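Local coordinates for gamma-glutamyltransferase 1 Threonine peptidase. MEROPS family T03 (Pseudomonas nitroreducens, PDB 7D9E) that forms, with its partner subunit, a gamma-glutamyltranspeptidase that transfers gamma-glutamyl groups from gamma-glutamyl donors to amine or amino-acid acceptors, as in theanine synthesis, at the interface of chains A and B. Coordinates in Å, arbitrary orientation; residue numbers count along the deposited sequence, not the author numbering. Chains: chain A, Gamma-glutamyltransferase 1 Threonine peptidase. MEROPS family T03; chain B, Gamma-glutamyltransferase 1 Threonine peptidase. MEROPS family T03.

Contact 1: the interface of chains A and B. Residues chain A 69-71, 174, 178; chain B 20, 22-24, 36.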
loop_
_atom_site.group_PDB
_atom_site.type_symbol
_atom_site.label_atom_id
_atom_site.label_comp_id
_atom_site.label_asym_id
_atom_site.label_seq_id
_atom_site.Cartn_x
_atom_site.Cartn_y
_atom_site.Cartn_z
ATOM N N PRO A 69 -7.812 -12.451 1.941
ATOM C CA PRO A 69 -6.646 -13.044 1.248
ATOM C C PRO A 69 -6.301 -12.407 -0.096
ATOM O O PRO A 69 -5.208 -12.681 -0.645
ATOM C CB PRO A 69 -7.066 -14.509 1.044
ATOM C CG PRO A 69 -8.557 -14.482 1.084
ATOM C CD PRO A 69 -8.886 -13.430 2.124
ATOM N N GLU A 70 -7.185 -11.591 -0.660
ATOM C CA GLU A 70 -6.819 -10.869 -1.869
ATOM C C GLU A 70 -5.639 -9.938 -1.631
ATOM O O GLU A 70 -4.945 -9.574 -2.591
ATOM C CB GLU A 70 -8.029 -10.119 -2.422
ATOM C CG GLU A 70 -8.675 -9.114 -1.490
ATOM C CD GLU A 70 -9.818 -9.674 -0.648
ATOM O OE1 GLU A 70 -9.660 -10.774 -0.058
ATOM O OE2 GLU A 70 -10.884 -9.005 -0.596
ATOM N N ALA A 71 -5.391 -9.544 -0.379
ATOM C CA ALA A 71 -4.365 -8.554 -0.090
ATOM C C ALA A 71 -3.677 -8.764 1.253
ATOM O O ALA A 71 -2.447 -8.736 1.321
ATOM C CB ALA A 71 -4.957 -7.144 -0.169
ATOM N N ALA A 174 -9.250 -12.275 -10.685
ATOM C CA ALA A 174 -8.005 -13.025 -10.581
ATOM C C ALA A 174 -8.091 -14.314 -11.383
ATOM O O ALA A 174 -7.135 -14.692 -12.072
ATOM C CB ALA A 174 -7.706 -13.338 -9.117
ATOM N N PHE A 178 -5.473 -15.651 -14.052
ATOM C CA PHE A 178 -4.706 -16.876 -13.837
ATOM C C PHE A 178 -5.003 -17.925 -14.909
ATOM O O PHE A 178 -4.156 -18.776 -15.187
ATOM C CB PHE A 178 -4.957 -17.449 -12.433
ATOM C CG PHE A 178 -4.650 -16.495 -11.312
ATOM C CD1 PHE A 178 -3.652 -15.552 -11.440
ATOM C CD2 PHE A 178 -5.359 -16.563 -10.101
ATOM C CE1 PHE A 178 -3.379 -14.676 -10.394
ATOM C CE2 PHE A 178 -5.083 -15.710 -9.069
ATOM C CZ PHE A 178 -4.096 -14.783 -9.209
ATOM N N LEU B 20 -0.092 -8.369 -1.615
ATOM C CA LEU B 20 0.424 -9.378 -2.538
ATOM C C LEU B 20 0.743 -8.786 -3.909
ATOM O O LEU B 20 1.238 -9.495 -4.784
ATOM C CB LEU B 20 -0.615 -10.465 -2.729
ATOM C CG LEU B 20 -0.893 -11.362 -1.532
ATOM C CD1 LEU B 20 -2.039 -12.279 -1.914
ATOM C CD2 LEU B 20 0.311 -12.153 -1.123
ATOM N N TRP B 22 -1.034 -7.576 -7.048
ATOM C CA TRP B 22 -2.366 -7.731 -7.630
ATOM C C TRP B 22 -3.246 -8.523 -6.658
ATOM O O TRP B 22 -2.764 -9.165 -5.731
ATOM C CB TRP B 22 -2.290 -8.374 -9.024
ATOM C CG TRP B 22 -1.983 -7.357 -10.137
ATOM C CD1 TRP B 22 -1.231 -6.212 -10.027
ATOM C CD2 TRP B 22 -2.436 -7.401 -11.500
ATOM N N ASP B 23 -4.570 -8.451 -6.850
ATOM C CA ASP B 23 -5.452 -9.181 -5.945
ATOM C C ASP B 23 -5.236 -10.683 -6.100
ATOM O O ASP B 23 -5.284 -11.227 -7.212
ATOM C CB ASP B 23 -6.910 -8.826 -6.203
ATOM C CG ASP B 23 -7.317 -7.476 -5.616
ATOM O OD1 ASP B 23 -6.553 -6.865 -4.836
ATOM O OD2 ASP B 23 -8.422 -7.023 -5.950
ATOM N N PHE B 24 -4.972 -11.343 -4.972
ATOM C CA PHE B 24 -4.631 -12.756 -4.884
ATOM C C PHE B 24 -3.242 -13.050 -5.441
ATOM O O PHE B 24 -2.881 -14.225 -5.627
ATOM C CB PHE B 24 -5.722 -13.624 -5.506
ATOM C CG PHE B 24 -7.064 -13.512 -4.803
ATOM C CD1 PHE B 24 -7.311 -14.235 -3.637
ATOM C CD2 PHE B 24 -8.065 -12.699 -5.306
ATOM C CE1 PHE B 24 -8.552 -14.139 -3.005
ATOM C CE2 PHE B 24 -9.293 -12.610 -4.676
ATOM C CZ PHE B 24 -9.537 -13.343 -3.545
ATOM N N LEU B 36 -1.118 -17.732 -0.276
ATOM C CA LEU B 36 -0.787 -17.253 -1.610
ATOM C C LEU B 36 0.570 -16.566 -1.616
ATOM O O LEU B 36 0.939 -15.861 -0.674
ATOM C CB LEU B 36 -1.815 -16.218 -2.070
ATOM C CG LEU B 36 -3.136 -16.869 -2.471
ATOM C CD1 LEU B 36 -4.297 -15.910 -2.305
ATOM C CD2 LEU B 36 -3.030 -17.425 -3.897
HETATM O O HOH W 1 -2.761 -7.690 -2.895
#
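B:Phe24, with positive phi (71°), sends its backbone N to the carbonyl O of A:Glu70 at 3.0 Å in a nearly straight hydrogen bond (171° at H), the donor tilted somewhat out of the carbonyl plane. That same A:Glu70 O meets a water at 2.9 Å, and the water also reaches B:Leu20 N and B:Trp22 O. One backbone carbonyl of the large subunit thus ties together, directly and through solvent, a turn of the small one.

The side chain of B:Phe24 then turns a face to the same residue. With CG anti to its own carbonyl carbon (chi1 -62°), the ring lies flat under A:Glu70 CA, which sits 3.7 Å from the ring centroid. A:Glu70 CB adds a contact to ring atom CE2 at 3.6 Å. A:Pro69 runs alongside the ring, A:Ala174 CB touches its CD2 at 3.9 Å, and A:Phe178 crosses at about a right angle near CB. B:Leu36 CD1 lies at the edge, in the ring plane, and itself meets A:Pro69 O at 3.7 Å. An alanine in place of B:Phe24 would probably open a gap beneath A:Glu70 CA and take away the ring that A:Ala174 CB packs on.

The patch illustrates how a backbone bond and an aromatic face can reinforce each other: it fixes the small-subunit turn against the loop at A:Pro69 to A:Ala71 and against helix 165-178, holding the heterodimer together here.

Contact 2: the interface of chains A and B. Residues chain A 270-271, 274-275, 278, 310-311, 314; chain B 75, 95, 98-99.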
loop_
_atom_site.group_PDB
_atom_site.type_symbol
_atom_site.label_atom_id
_atom_site.label_comp_id
_atom_site.label_asym_id
_atom_site.label_seq_id
_atom_site.Cartn_x
_atom_site.Cartn_y
_atom_site.Cartn_z
ATOM N N SER A 270 7.983 5.290 -3.052
ATOM C CA SER A 270 7.979 6.575 -3.727
ATOM C C SER A 270 6.999 7.553 -3.087
ATOM O O SER A 270 7.024 8.733 -3.441
ATOM C CB SER A 270 7.598 6.373 -5.199
ATOM O OG SER A 270 6.265 5.873 -5.343
ATOM N N GLY A 271 6.193 7.099 -2.123
ATOM C CA GLY A 271 5.126 7.940 -1.607
ATOM C C GLY A 271 5.614 9.078 -0.736
ATOM O O GLY A 271 5.007 10.161 -0.721
ATOM N N ALA A 274 6.947 11.685 -3.118
ATOM C CA ALA A 274 5.785 12.220 -3.818
ATOM C C ALA A 274 4.982 13.158 -2.928
ATOM O O ALA A 274 4.628 14.262 -3.351
ATOM C CB ALA A 274 4.903 11.094 -4.342
ATOM N N LEU A 275 4.657 12.732 -1.700
ATOM C CA LEU A 275 3.873 13.598 -0.819
ATOM C C LEU A 275 4.628 14.869 -0.452
ATOM O O LEU A 275 4.024 15.941 -0.361
ATOM C CB LEU A 275 3.419 12.841 0.434
ATOM C CG LEU A 275 2.270 11.870 0.150
ATOM C CD1 LEU A 275 2.137 10.837 1.237
ATOM C CD2 LEU A 275 0.973 12.640 -0.001
ATOM N N LEU A 278 4.072 16.907 -3.542
ATOM C CA LEU A 278 2.674 17.296 -3.741
ATOM C C LEU A 278 2.269 18.375 -2.745
ATOM O O LEU A 278 1.686 19.408 -3.118
ATOM C CB LEU A 278 1.761 16.083 -3.598
ATOM C CG LEU A 278 1.840 15.066 -4.736
ATOM C CD1 LEU A 278 1.329 13.722 -4.217
ATOM C CD2 LEU A 278 1.100 15.471 -5.994
ATOM N N VAL A 310 5.657 15.198 -10.339
ATOM C CA VAL A 310 5.925 14.137 -9.374
ATOM C C VAL A 310 6.229 12.830 -10.087
ATOM O O VAL A 310 7.189 12.119 -9.752
ATOM C CB VAL A 310 4.729 13.999 -8.415
ATOM C CG1 VAL A 310 4.866 12.752 -7.547
ATOM C CG2 VAL A 310 4.607 15.231 -7.572
ATOM N N PHE A 311 5.414 12.476 -11.088
ATOM C CA PHE A 311 5.640 11.200 -11.748
ATOM C C PHE A 311 6.840 11.249 -12.679
ATOM O O PHE A 311 7.472 10.211 -12.913
ATOM C CB PHE A 311 4.381 10.728 -12.458
ATOM C CG PHE A 311 3.437 10.009 -11.534
ATOM C CD1 PHE A 311 3.590 8.651 -11.304
ATOM C CD2 PHE A 311 2.440 10.700 -10.854
ATOM C CE1 PHE A 311 2.746 7.986 -10.429
ATOM C CE2 PHE A 311 1.585 10.027 -9.965
ATOM C CZ PHE A 311 1.737 8.678 -9.771
ATOM N N ARG A 314 9.599 10.422 -10.203
ATOM C CA ARG A 314 9.459 9.046 -9.720
ATOM C C ARG A 314 10.047 8.048 -10.708
ATOM O O ARG A 314 10.795 7.136 -10.314
ATOM C CB ARG A 314 7.968 8.765 -9.485
ATOM C CG ARG A 314 7.660 7.360 -8.969
ATOM C CD ARG A 314 6.134 7.123 -8.871
ATOM N NE ARG A 314 5.840 5.907 -8.117
ATOM C CZ ARG A 314 5.962 4.662 -8.592
ATOM N NH1 ARG A 314 6.361 4.429 -9.840
ATOM N NH2 ARG A 314 5.702 3.626 -7.805
ATOM N N SER B 75 2.009 3.991 1.147
ATOM C CA SER B 75 2.343 5.213 1.872
ATOM C C SER B 75 1.611 5.297 3.206
ATOM O O SER B 75 0.883 6.255 3.467
ATOM C CB SER B 75 1.995 6.424 1.011
ATOM O OG SER B 75 2.674 6.396 -0.238
ATOM N N SER B 95 -0.491 2.806 -8.029
ATOM C CA SER B 95 0.099 4.117 -8.237
ATOM C C SER B 95 -0.835 5.261 -7.848
ATOM O O SER B 95 -0.402 6.423 -7.877
ATOM C CB SER B 95 0.517 4.294 -9.696
ATOM O OG SER B 95 -0.607 4.174 -10.559
ATOM N N PHE B 98 -0.613 7.444 -3.211
ATOM C CA PHE B 98 -0.179 8.706 -2.623
ATOM C C PHE B 98 -0.980 9.875 -3.172
ATOM O O PHE B 98 -1.152 10.874 -2.464
ATOM C CB PHE B 98 1.330 8.878 -2.713
ATOM C CG PHE B 98 1.915 8.688 -4.074
ATOM C CD1 PHE B 98 1.841 9.698 -5.012
ATOM C CD2 PHE B 98 2.585 7.510 -4.385
ATOM C CE1 PHE B 98 2.398 9.532 -6.270
ATOM C CE2 PHE B 98 3.173 7.339 -5.639
ATOM C CZ PHE B 98 3.073 8.362 -6.577
ATOM N N THR B 99 -1.504 9.786 -4.403
ATOM C CA THR B 99 -2.400 10.855 -4.835
ATOM C C THR B 99 -3.720 10.809 -4.074
ATOM O O THR B 99 -4.316 11.870 -3.813
ATOM C CB THR B 99 -2.639 10.856 -6.348
ATOM O OG1 THR B 99 -3.288 9.658 -6.742
ATOM C CG2 THR B 99 -1.320 11.071 -7.119
#
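B:Phe98 lays a face of its ring on helix 271-284 of the large subunit and points its tip at helix 297-317; 107 Å² of its surface is hidden by that subunit. The contact across is made by packing, with no hydrogen bond from one chain to the other.

Aliphatic contacts come first. A:Ala274 CB sits over one face, offset toward the rim and 3.4 Å from ring atom CD1, a CH-pi contact; B:Ser95 O stands 4.2 Å above the plane on the opposite face. A:Gly271 CA touches CD2 at 3.8 Å, its lack of a side chain probably letting the helix start come close, while the A:Leu278 side chain crosses the ring at about a right angle.

The aromatic contact is tip to tip, A:Phe311 CZ meeting B:Phe98 CZ at 3.5 Å. B:Ser95 O lies in the plane of the A:Phe311 ring, at its edge.

Polar groups line the far rim. A:Arg314, with CG anti to the backbone N (chi1 -180°) and the chain extended on to NE, donates a bent hydrogen bond from NE, tilted out of the guanidinium plane, to A:Ser270 OG at 2.8 Å, which probably steadies both beside B:Phe98; the serine OG lies 3.4 Å from ring atom CE2. A leucine in place of B:Phe98 would probably lose the flat face under A:Ala274 and the tip contact to A:Phe311, setting that ring free to turn.

As an example of an aromatic plug, the site docks the start of small-subunit helix 97-109 onto the large subunit.

Contact 3: the interface of chains A and B. Residues chain A 33-35; chain B 3-5, 168-169, 180-181, 188.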
loop_
_atom_site.group_PDB
_atom_site.type_symbol
_atom_site.label_atom_id
_atom_site.label_comp_id
_atom_site.label_asym_id
_atom_site.label_seq_id
_atom_site.Cartn_x
_atom_site.Cartn_y
_atom_site.Cartn_z
ATOM N N ALA A 33 -9.464 1.443 12.370
ATOM C CA ALA A 33 -10.120 1.498 11.060
ATOM C C ALA A 33 -9.516 0.368 10.244
ATOM O O ALA A 33 -8.330 0.399 9.888
ATOM C CB ALA A 33 -9.937 2.862 10.398
ATOM N N ALA A 34 -10.300 -0.662 9.994
ATOM C CA ALA A 34 -9.827 -1.856 9.325
ATOM C C ALA A 34 -10.600 -2.081 8.039
ATOM O O ALA A 34 -11.739 -1.631 7.895
ATOM C CB ALA A 34 -9.979 -3.082 10.240
ATOM N N PRO A 35 -10.013 -2.809 7.089
ATOM C CA PRO A 35 -10.695 -2.995 5.797
ATOM C C PRO A 35 -11.787 -4.032 5.807
ATOM O O PRO A 35 -12.490 -4.160 4.791
ATOM C CB PRO A 35 -9.562 -3.402 4.862
ATOM C CG PRO A 35 -8.598 -4.138 5.763
ATOM C CD PRO A 35 -8.628 -3.320 7.057
ATOM N N HIS B 3 -4.987 -1.713 3.803
ATOM C CA HIS B 3 -4.426 -0.848 4.811
ATOM C C HIS B 3 -5.297 -0.916 6.055
ATOM O O HIS B 3 -6.524 -0.954 5.960
ATOM C CB HIS B 3 -4.410 0.627 4.323
ATOM C CG HIS B 3 -3.813 1.546 5.327
ATOM N ND1 HIS B 3 -2.452 1.691 5.475
ATOM C CD2 HIS B 3 -4.385 2.311 6.287
ATOM C CE1 HIS B 3 -2.208 2.490 6.499
ATOM N NE2 HIS B 3 -3.370 2.885 7.004
ATOM N N PHE B 4 -4.669 -0.827 7.228
ATOM C CA PHE B 4 -5.407 -0.584 8.463
ATOM C C PHE B 4 -4.656 0.420 9.323
ATOM O O PHE B 4 -3.431 0.589 9.222
ATOM C CB PHE B 4 -5.716 -1.881 9.233
ATOM C CG PHE B 4 -4.520 -2.655 9.691
ATOM C CD1 PHE B 4 -3.880 -2.349 10.890
ATOM C CD2 PHE B 4 -4.056 -3.723 8.962
ATOM C CE1 PHE B 4 -2.808 -3.078 11.332
ATOM C CE2 PHE B 4 -2.959 -4.455 9.394
ATOM C CZ PHE B 4 -2.344 -4.135 10.568
ATOM N N SER B 5 -5.435 1.095 10.180
ATOM C CA SER B 5 -4.956 2.152 11.068
ATOM C C SER B 5 -5.434 1.850 12.476
ATOM O O SER B 5 -6.605 1.483 12.670
ATOM C CB SER B 5 -5.540 3.487 10.604
ATOM O OG SER B 5 -4.993 3.865 9.332
ATOM N N GLN B 168 -8.565 3.998 5.169
ATOM C CA GLN B 168 -8.954 3.646 6.526
ATOM C C GLN B 168 -8.241 4.645 7.421
ATOM O O GLN B 168 -7.008 4.677 7.445
ATOM C CB GLN B 168 -8.552 2.221 6.882
ATOM C CG GLN B 168 -9.125 1.174 5.953
ATOM C CD GLN B 168 -10.623 1.153 5.956
ATOM O OE1 GLN B 168 -11.256 1.443 6.976
ATOM N NE2 GLN B 168 -11.194 0.752 4.843
ATOM N N ALA B 169 -9.005 5.477 8.129
ATOM C CA ALA B 169 -8.445 6.623 8.813
ATOM C C ALA B 169 -8.972 6.763 10.238
ATOM O O ALA B 169 -10.103 6.380 10.557
ATOM C CB ALA B 169 -8.765 7.935 8.054
ATOM N N ALA B 180 -12.952 6.593 10.153
ATOM C CA ALA B 180 -13.637 6.621 8.871
ATOM C C ALA B 180 -13.118 5.459 8.037
ATOM O O ALA B 180 -11.899 5.288 7.876
ATOM C CB ALA B 180 -13.394 7.933 8.118
ATOM N N SER B 181 -14.064 4.687 7.499
ATOM C CA SER B 181 -13.819 3.605 6.555
ATOM C C SER B 181 -14.425 3.995 5.214
ATOM O O SER B 181 -15.593 4.393 5.129
ATOM C CB SER B 181 -14.451 2.307 7.049
ATOM O OG SER B 181 -13.889 1.942 8.302
ATOM N N VAL B 188 -14.595 -1.378 8.437
ATOM C CA VAL B 188 -15.301 -1.094 9.677
ATOM C C VAL B 188 -14.335 -0.365 10.592
ATOM O O VAL B 188 -13.158 -0.721 10.680
ATOM C CB VAL B 188 -15.792 -2.392 10.354
ATOM C CG1 VAL B 188 -16.379 -2.125 11.719
ATOM C CG2 VAL B 188 -16.774 -3.122 9.450
#
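The carboxamide of B:Gln168 lies against the A:Ala34 carbonyl, its CD 3.6 Å from A:Ala34 O, while B:Ser181 OG donates to OE1 in the plane of the group and so limits its rotation. The B:His3 ring, whose backbone O meets A:Pro35 CD at 3.4 Å, has B:Ser5 OG at its edge, in plane, hydrogen-bonded to NE2 at 3.0 Å.

This is a mixed-chain beta-sheet of the Ntn-hydrolase fold to which gamma-glutamyltranspeptidases belong. Strand 30-34 of the large subunit runs between small-subunit strands 2-7 and 188-192, antiparallel to both. A:Ala33 exchanges two backbone hydrogen bonds with B:Ser5, its N giving to B:Ser5 O at 2.9 Å. A:Ala34 does the same with B:Val188, where B:Val188 N to A:Ala34 O is the more bent bond (148° at H). Neighbouring residues thus pair to opposite sides, the usual alternation of an inner strand.

Over the strand, B:Gln168 CB packs 3.8 Å from A:Ala33 CB. A bend at chi2 (-61°) then turns the carboxamide over the A:Ala34 carbonyl. B:Ser5 OG also donates to the backbone O of B:Gln168, from above the carbonyl plane, tying strand 168-173 to strand 2-7. A:Pro35 ends the strand, its CD 3.9 Å from B:Phe4 CB. Strand 2-7 follows directly on the catalytic nucleophile B:Thr1, about 11 Å from the centre of this contact.

Contact 4: the interface of chains A and B. Residues chain A 295-297, 300-301, 304; chain B 124, 134, 142, 146, 150.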
loop_
_atom_site.group_PDB
_atom_site.type_symbol
_atom_site.label_atom_id
_atom_site.label_comp_id
_atom_site.label_asym_id
_atom_site.label_seq_id
_atom_site.Cartn_x
_atom_site.Cartn_y
_atom_site.Cartn_z
ATOM N N ASN A 295 -12.804 19.564 -6.290
ATOM C CA ASN A 295 -13.210 18.728 -7.415
ATOM C C ASN A 295 -13.908 19.509 -8.516
ATOM O O ASN A 295 -14.625 18.929 -9.349
ATOM C CB ASN A 295 -14.010 17.514 -6.945
ATOM C CG ASN A 295 -13.137 16.519 -6.246
ATOM O OD1 ASN A 295 -11.954 16.443 -6.543
ATOM N ND2 ASN A 295 -13.708 15.786 -5.285
ATOM N N SER A 296 -13.720 20.829 -8.537
ATOM C CA SER A 296 -13.993 21.599 -9.733
ATOM C C SER A 296 -12.980 21.203 -10.805
ATOM O O SER A 296 -11.965 20.552 -10.531
ATOM C CB SER A 296 -13.897 23.096 -9.434
ATOM O OG SER A 296 -12.571 23.448 -9.062
ATOM N N ALA A 297 -13.274 21.591 -12.048
ATOM C CA ALA A 297 -12.323 21.336 -13.120
ATOM C C ALA A 297 -10.981 21.998 -12.826
ATOM O O ALA A 297 -9.925 21.385 -13.012
ATOM C CB ALA A 297 -12.883 21.820 -14.457
ATOM N N ILE A 300 -9.018 19.976 -10.185
ATOM C CA ILE A 300 -8.489 18.724 -10.704
ATOM C C ILE A 300 -7.363 18.980 -11.685
ATOM O O ILE A 300 -6.354 18.241 -11.705
ATOM C CB ILE A 300 -9.634 17.896 -11.324
ATOM C CG1 ILE A 300 -10.522 17.325 -10.215
ATOM C CG2 ILE A 300 -9.078 16.772 -12.210
ATOM C CD1 ILE A 300 -11.852 16.766 -10.679
ATOM N N HIS A 301 -7.493 20.040 -12.485
ATOM C CA HIS A 301 -6.420 20.395 -13.401
ATOM C C HIS A 301 -5.155 20.758 -12.635
ATOM O O HIS A 301 -4.055 20.326 -12.993
ATOM C CB HIS A 301 -6.852 21.562 -14.286
ATOM C CG HIS A 301 -5.713 22.181 -15.012
ATOM N ND1 HIS A 301 -4.995 21.496 -15.969
ATOM C CD2 HIS A 301 -5.127 23.394 -14.892
ATOM C CE1 HIS A 301 -4.029 22.274 -16.423
ATOM N NE2 HIS A 301 -4.091 23.430 -15.788
ATOM N N SER A 304 -3.481 17.718 -11.345
ATOM C CA SER A 304 -2.869 16.987 -12.448
ATOM C C SER A 304 -1.552 17.623 -12.867
ATOM O O SER A 304 -0.591 16.913 -13.176
ATOM C CB SER A 304 -3.829 16.910 -13.634
ATOM O OG SER A 304 -5.050 16.261 -13.261
ATOM N N VAL B 124 -9.697 11.488 -7.993
ATOM C CA VAL B 124 -9.277 11.217 -9.367
ATOM C C VAL B 124 -7.759 11.137 -9.383
ATOM O O VAL B 124 -7.094 11.458 -8.399
ATOM C CB VAL B 124 -9.790 12.273 -10.376
ATOM C CG1 VAL B 124 -11.322 12.285 -10.380
ATOM C CG2 VAL B 124 -9.210 13.625 -10.077
ATOM N N ILE B 134 -6.859 11.356 -17.127
ATOM C CA ILE B 134 -7.327 11.389 -15.749
ATOM C C ILE B 134 -8.207 10.173 -15.513
ATOM O O ILE B 134 -9.177 9.937 -16.250
ATOM C CB ILE B 134 -8.101 12.683 -15.438
ATOM C CG1 ILE B 134 -7.212 13.907 -15.641
ATOM C CG2 ILE B 134 -8.612 12.653 -13.993
ATOM C CD1 ILE B 134 -7.972 15.228 -15.621
ATOM N N LEU B 142 -16.353 10.907 -12.957
ATOM C CA LEU B 142 -16.364 12.255 -13.501
ATOM C C LEU B 142 -17.516 12.392 -14.484
ATOM O O LEU B 142 -17.643 11.605 -15.429
ATOM C CB LEU B 142 -15.040 12.547 -14.198
ATOM C CG LEU B 142 -13.908 12.933 -13.251
ATOM C CD1 LEU B 142 -12.563 12.954 -13.980
ATOM C CD2 LEU B 142 -14.174 14.263 -12.584
ATOM N N VAL B 146 -17.969 19.352 -14.814
ATOM C CA VAL B 146 -16.546 19.201 -14.516
ATOM C C VAL B 146 -15.883 18.315 -15.566
ATOM O O VAL B 146 -14.825 18.652 -16.118
ATOM C CB VAL B 146 -16.336 18.674 -13.086
ATOM C CG1 VAL B 146 -14.862 18.342 -12.853
ATOM C CG2 VAL B 146 -16.805 19.695 -12.061
ATOM N N LEU B 150 -12.957 19.566 -18.253
ATOM C CA LEU B 150 -11.665 18.891 -18.331
ATOM C C LEU B 150 -11.410 18.384 -19.745
ATOM O O LEU B 150 -10.296 18.501 -20.262
ATOM C CB LEU B 150 -11.586 17.745 -17.335
ATOM C CG LEU B 150 -11.532 18.127 -15.868
ATOM C CD1 LEU B 150 -11.745 16.916 -14.989
ATOM C CD2 LEU B 150 -10.205 18.814 -15.543
#
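A:Ile300, on helix 297-317, pushes both its branches into a ring of small-subunit aliphatic groups and is the centre of this apolar interface. Its CG2, anti to the backbone N, meets B:Val124 CG2 at 3.8 Å, and the same methyl touches B:Leu150 CD1 and B:Ile134 CD1. The longer branch, with CG1 beside the backbone N (chi1 -73°), carries CD1 the other way, to B:Leu142 CD2 at 3.9 Å, the two side chains sliding past each other in opposite directions. B:Val124, B:Val146 and B:Leu150 each cross A:Ile300 at about a right angle, so that methyl groups interlock rather than run parallel, in a pocket lined by loop, strand and helix residues.

One turn back, A:Ala297 has little side chain, and its CA comes within 3.9 Å of B:Val146 CG1. B:Leu150 CD2 reaches the carbonyl O of A:Ala297 at 3.6 Å. These contacts set helix 144-153 against the start of helix 297-317.

Polar atoms keep to the rim and make no bond across the subunits. The backbone O of A:Asn295 faces both methyls of B:Val146. A:Ser304 OG, beside B:Ile134 CD1, turns back into its own helix and donates to A:Ile300 O at 2.8 Å, from above the carbonyl plane.

Contact 2 and contact 4 lie about 18 Å apart, centre to centre, and share helix 297-317 of the large subunit, which offers its first turns to contact 4 and later ones to contact 2. Contact 3 stands about 19 Å from contact 1 and 21 Å from contact 2. The widest separation, about 31 Å, divides contact 1 from contact 4. Hydrogen bonding across the chains marks contacts 1 and 3, packing alone contacts 2 and 4. Spread this way, the patches hold the small subunit along an extended front, which probably helps keep the heterodimer rigid around its catalytic centre.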